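Local coordinates for hemolysin-related protein (Vibrio cholerae serotype O1, PDB 6MLT) that probably helps bacteria stick to surfaces as a secreted, calcium-binding and carbohydrate-binding protein of the biofilm matrix, at residues Asn29-Asn41 with Ser517-Leu529. Numbering follows the deposited sequence.
Sequences NQVMAAPIVVQLN and SGTLWEYPVVADL. With CA (calcium ion), chain C.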
loop_
_atom_site.group_PDB
_atom_site.type_symbol
_atom_site.label_atom_id
_atom_site.label_comp_id
_atom_site.label_asym_id
_atom_site.label_seq_id
_atom_site.Cartn_x
_atom_site.Cartn_y
_atom_site.Cartn_z
ATOM N N ASN A 29 29.895 -12.941 -7.251
ATOM C CA ASN A 29 29.577 -11.658 -7.867
ATOM C C ASN A 29 28.277 -11.688 -8.666
ATOM O O ASN A 29 28.044 -10.786 -9.479
ATOM C CB ASN A 29 30.725 -11.214 -8.779
ATOM C CG ASN A 29 31.024 -12.224 -9.857
ATOM O OD1 ASN A 29 30.304 -13.208 -10.014
ATOM N ND2 ASN A 29 32.084 -11.985 -10.613
ATOM N N GLN A 30 27.435 -12.698 -8.461
ATOM C CA GLN A 30 26.130 -12.811 -9.105
ATOM C C GLN A 30 25.048 -12.438 -8.102
ATOM O O GLN A 30 25.168 -12.748 -6.914
ATOM C CB GLN A 30 25.887 -14.240 -9.599
ATOM C CG GLN A 30 27.009 -14.845 -10.434
ATOM C CD GLN A 30 27.043 -14.295 -11.848
ATOM O OE1 GLN A 30 26.021 -14.241 -12.529
ATOM N NE2 GLN A 30 28.221 -13.879 -12.294
ATOM N N VAL A 31 23.985 -11.788 -8.575
ATOM C CA VAL A 31 22.885 -11.393 -7.697
ATOM C C VAL A 31 21.565 -11.724 -8.380
ATOM O O VAL A 31 21.378 -11.431 -9.567
ATOM C CB VAL A 31 22.954 -9.898 -7.325
ATOM C CG1 VAL A 31 21.909 -9.562 -6.284
ATOM C CG2 VAL A 31 24.342 -9.547 -6.802
ATOM N N MET A 32 20.648 -12.349 -7.630
ATOM C CA MET A 32 19.353 -12.731 -8.186
ATOM C C MET A 32 18.240 -12.606 -7.147
ATOM O O MET A 32 17.228 -13.310 -7.235
ATOM C CB MET A 32 19.426 -14.161 -8.763
ATOM C CG MET A 32 18.275 -14.520 -9.707
ATOM S SD MET A 32 18.733 -15.774 -10.938
ATOM C CE MET A 32 19.361 -17.090 -9.883
ATOM N N ALA A 33 18.405 -11.712 -6.173
ATOM C CA ALA A 33 17.369 -11.396 -5.202
ATOM C C ALA A 33 17.211 -9.886 -5.134
ATOM O O ALA A 33 18.167 -9.134 -5.349
ATOM C CB ALA A 33 17.694 -11.957 -3.809
ATOM N N ALA A 34 15.991 -9.451 -4.847
ATOM C CA ALA A 34 15.672 -8.033 -4.927
ATOM C C ALA A 34 16.547 -7.238 -3.957
ATOM O O ALA A 34 16.817 -7.698 -2.840
ATOM C CB ALA A 34 14.192 -7.798 -4.617
ATOM N N PRO A 35 16.991 -6.046 -4.339
ATOM C CA PRO A 35 17.832 -5.244 -3.446
ATOM C C PRO A 35 17.010 -4.593 -2.343
ATOM O O PRO A 35 15.812 -4.352 -2.482
ATOM C CB PRO A 35 18.429 -4.189 -4.381
ATOM C CG PRO A 35 17.361 -3.999 -5.422
ATOM C CD PRO A 35 16.676 -5.331 -5.586
ATOM N N ILE A 36 17.699 -4.300 -1.243
ATOM C CA ILE A 36 17.145 -3.633 -0.070
ATOM C C ILE A 36 17.875 -2.311 0.100
ATOM O O ILE A 36 19.078 -2.234 -0.161
ATOM C CB ILE A 36 17.316 -4.517 1.187
ATOM C CG1 ILE A 36 16.505 -5.812 1.057
ATOM C CG2 ILE A 36 16.976 -3.764 2.450
ATOM C CD1 ILE A 36 15.064 -5.613 0.788
ATOM N N VAL A 37 17.162 -1.283 0.564
ATOM C CA VAL A 37 17.698 0.075 0.638
ATOM C C VAL A 37 17.470 0.626 2.039
ATOM O O VAL A 37 16.322 0.821 2.454
ATOM C CB VAL A 37 17.062 1.007 -0.406
ATOM C CG1 VAL A 37 17.603 2.434 -0.263
ATOM C CG2 VAL A 37 17.322 0.483 -1.809
ATOM N N VAL A 38 18.564 0.903 2.751
ATOM C CA VAL A 38 18.532 1.442 4.106
ATOM C C VAL A 38 19.832 2.205 4.352
ATOM O O VAL A 38 20.835 2.000 3.661
ATOM C CB VAL A 38 18.370 0.334 5.172
ATOM C CG1 VAL A 38 16.953 -0.239 5.162
ATOM C CG2 VAL A 38 19.409 -0.774 4.954
ATOM N N GLN A 39 19.821 3.071 5.370
ATOM C CA GLN A 39 21.009 3.836 5.756
ATOM C C GLN A 39 21.958 2.982 6.598
ATOM O O GLN A 39 21.548 2.400 7.607
ATOM C CB GLN A 39 20.608 5.072 6.562
ATOM C CG GLN A 39 19.637 6.020 5.883
ATOM C CD GLN A 39 20.312 6.991 4.932
ATOM O OE1 GLN A 39 21.539 7.032 4.822
ATOM N NE2 GLN A 39 19.507 7.785 4.242
ATOM N N LEU A 40 23.240 2.942 6.219
ATOM C CA LEU A 40 24.202 2.104 6.930
ATOM C C LEU A 40 25.481 2.803 7.369
ATOM O O LEU A 40 26.254 2.194 8.120
ATOM C CB LEU A 40 24.590 0.895 6.068
ATOM C CG LEU A 40 23.457 -0.086 5.750
ATOM C CD1 LEU A 40 23.940 -1.143 4.762
ATOM C CD2 LEU A 40 22.915 -0.743 7.009
ATOM N N ASN A 41 25.742 4.040 6.947
ATOM C CA ASN A 41 26.964 4.709 7.380
ATOM C C ASN A 41 26.729 6.209 7.489
ATOM O O ASN A 41 25.710 6.743 7.045
ATOM C CB ASN A 41 28.138 4.406 6.438
ATOM C CG ASN A 41 28.032 5.126 5.109
ATOM O OD1 ASN A 41 27.035 5.018 4.407
ATOM N ND2 ASN A 41 29.073 5.881 4.763
ATOM N N SER A 517 19.391 -11.881 -16.239
ATOM C CA SER A 517 19.150 -12.707 -15.065
ATOM C C SER A 517 18.569 -14.050 -15.483
ATOM O O SER A 517 17.754 -14.120 -16.413
ATOM C CB SER A 517 18.196 -12.015 -14.082
ATOM O OG SER A 517 17.964 -12.849 -12.953
ATOM N N GLY A 518 18.987 -15.113 -14.790
ATOM C CA GLY A 518 18.259 -16.369 -14.871
ATOM C C GLY A 518 16.828 -16.229 -14.397
ATOM O O GLY A 518 15.959 -17.002 -14.818
ATOM N N THR A 519 16.573 -15.225 -13.559
ATOM C CA THR A 519 15.300 -14.831 -12.958
ATOM C C THR A 519 14.851 -15.815 -11.888
ATOM O O THR A 519 14.845 -17.038 -12.082
ATOM C CB THR A 519 14.175 -14.638 -13.993
ATOM O OG1 THR A 519 13.769 -15.895 -14.542
ATOM C CG2 THR A 519 14.620 -13.691 -15.106
ATOM N N LEU A 520 14.521 -15.252 -10.728
ATOM C CA LEU A 520 13.779 -15.944 -9.693
ATOM C C LEU A 520 12.539 -15.108 -9.452
ATOM O O LEU A 520 11.595 -15.146 -10.258
ATOM C CB LEU A 520 14.656 -16.141 -8.451
ATOM C CG LEU A 520 15.787 -17.156 -8.588
ATOM C CD1 LEU A 520 16.699 -17.044 -7.376
ATOM C CD2 LEU A 520 15.228 -18.560 -8.726
ATOM N N TRP A 521 12.509 -14.292 -8.392
ATOM C CA TRP A 521 11.394 -13.383 -8.160
ATOM C C TRP A 521 11.877 -11.986 -7.771
ATOM O O TRP A 521 11.133 -11.239 -7.124
ATOM C CB TRP A 521 10.449 -13.962 -7.089
ATOM C CG TRP A 521 11.180 -14.553 -5.932
ATOM C CD1 TRP A 521 11.539 -13.923 -4.775
ATOM C CD2 TRP A 521 11.663 -15.897 -5.825
ATOM N NE1 TRP A 521 12.213 -14.796 -3.954
ATOM C CE2 TRP A 521 12.312 -16.009 -4.578
ATOM C CE3 TRP A 521 11.617 -17.013 -6.665
ATOM C CZ2 TRP A 521 12.911 -17.187 -4.152
ATOM C CZ3 TRP A 521 12.213 -18.191 -6.236
ATOM C CH2 TRP A 521 12.847 -18.266 -4.990
ATOM N N GLU A 522 13.093 -11.611 -8.162
ATOM C CA GLU A 522 13.613 -10.284 -7.872
ATOM C C GLU A 522 12.861 -9.232 -8.684
ATOM O O GLU A 522 12.157 -9.547 -9.645
ATOM C CB GLU A 522 15.115 -10.228 -8.172
ATOM C CG GLU A 522 15.501 -10.165 -9.665
ATOM C CD GLU A 522 15.678 -11.530 -10.356
ATOM O OE1 GLU A 522 15.088 -12.550 -9.917
ATOM O OE2 GLU A 522 16.409 -11.559 -11.378
ATOM N N TYR A 523 13.010 -7.970 -8.287
ATOM C CA TYR A 523 12.467 -6.866 -9.064
ATOM C C TYR A 523 13.391 -5.666 -8.926
ATOM O O TYR A 523 14.196 -5.597 -7.990
ATOM C CB TYR A 523 11.037 -6.503 -8.626
ATOM C CG TYR A 523 10.847 -6.308 -7.133
ATOM C CD1 TYR A 523 11.343 -5.184 -6.493
ATOM C CD2 TYR A 523 10.160 -7.242 -6.369
ATOM C CE1 TYR A 523 11.180 -5.000 -5.119
ATOM C CE2 TYR A 523 9.981 -7.061 -4.988
ATOM C CZ TYR A 523 10.498 -5.933 -4.381
ATOM O OH TYR A 523 10.329 -5.726 -3.029
ATOM N N PRO A 524 13.312 -4.708 -9.845
ATOM C CA PRO A 524 14.063 -3.462 -9.672
ATOM C C PRO A 524 13.399 -2.582 -8.625
ATOM O O PRO A 524 12.198 -2.687 -8.360
ATOM C CB PRO A 524 14.009 -2.804 -11.060
ATOM C CG PRO A 524 13.367 -3.819 -11.975
ATOM C CD PRO A 524 12.556 -4.717 -11.102
ATOM N N VAL A 525 14.201 -1.701 -8.034
ATOM C CA VAL A 525 13.754 -0.817 -6.957
ATOM C C VAL A 525 14.114 0.620 -7.308
ATOM O O VAL A 525 15.242 0.897 -7.730
ATOM C CB VAL A 525 14.391 -1.213 -5.611
ATOM C CG1 VAL A 525 14.232 -0.100 -4.562
ATOM C CG2 VAL A 525 13.783 -2.527 -5.116
ATOM N N VAL A 526 13.170 1.534 -7.105
ATOM C CA VAL A 526 13.446 2.965 -7.160
ATOM C C VAL A 526 13.482 3.489 -5.734
ATOM O O VAL A 526 12.568 3.227 -4.939
ATOM C CB VAL A 526 12.399 3.713 -7.998
ATOM C CG1 VAL A 526 12.615 5.225 -7.907
ATOM C CG2 VAL A 526 12.466 3.255 -9.453
ATOM N N ALA A 527 14.535 4.231 -5.409
ATOM C CA ALA A 527 14.632 4.875 -4.109
ATOM C C ALA A 527 15.432 6.159 -4.238
ATOM O O ALA A 527 16.384 6.239 -5.024
ATOM C CB ALA A 527 15.283 3.959 -3.071
ATOM N N ASP A 528 15.033 7.159 -3.452
ATOM C CA ASP A 528 15.717 8.449 -3.385
ATOM C C ASP A 528 16.803 8.325 -2.326
ATOM O O ASP A 528 16.568 8.534 -1.134
ATOM C CB ASP A 528 14.736 9.569 -3.063
ATOM C CG ASP A 528 15.394 10.940 -3.040
ATOM O OD1 ASP A 528 16.631 11.014 -3.216
ATOM O OD2 ASP A 528 14.672 11.945 -2.848
ATOM N N LEU A 529 18.011 7.982 -2.773
ATOM C CA LEU A 529 19.084 7.677 -1.835
ATOM C C LEU A 529 19.547 8.925 -1.093
ATOM O O LEU A 529 19.743 8.888 0.127
ATOM C CB LEU A 529 20.253 7.023 -2.576
ATOM C CG LEU A 529 19.905 5.790 -3.422
ATOM C CD1 LEU A 529 21.146 5.250 -4.123
ATOM C CD2 LEU A 529 19.254 4.703 -2.585
HETATM CA CA CA C . 25.300 5.625 3.078
HETATM O O HOH W 1 14.676 -13.733 -6.080
HETATM O O HOH W 2 24.067 5.969 5.258
HETATM O O HOH W 3 26.870 6.081 1.394
#
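Ser517 OG, lying against Met32, makes two bonds within its own loop: it donates to Glu522 OE2 (2.6 Å) and accepts from Thr519 N (2.8 Å), making an ST turn. This is the seam between two beta-propeller blades, whose inner strands 36-38 and 525-527, of separate antiparallel sheets, point the same way and meet through side chains; N-terminal strand 13-19 closes the blade of 525-527 at its opposite edge. No direct hydrogen bond joins the segments. Met32 CG, anti to the backbone N (chi1 -164°), brings SD to 3.4 Å from Thr519 N; the bend at chi3 (54°) turns CE against Leu520 CD1. Glu522 turns its carboxylate back into the 517-522 loop, both oxygens using syn lone pairs; Leu520 N meets OE1 almost straight, at 168°. One water bridges Met32 O and Trp521 N. Ala34 CB sits over the Tyr523 ring, a CH-pi contact 4.1 Å from CB to the centroid. Pro35 and Val37 pack on Val525, and Val37 CG1 reaches Leu529 CD2 at 3.6 Å. Past the strand, a water donating to Gln39 OE1 and Asn41 O also binds calcium; the Gln39 amide mainly partners Asp53, a ligand of the second calcium ion, while Asn41 OD1 ligates the first at 2.3 Å.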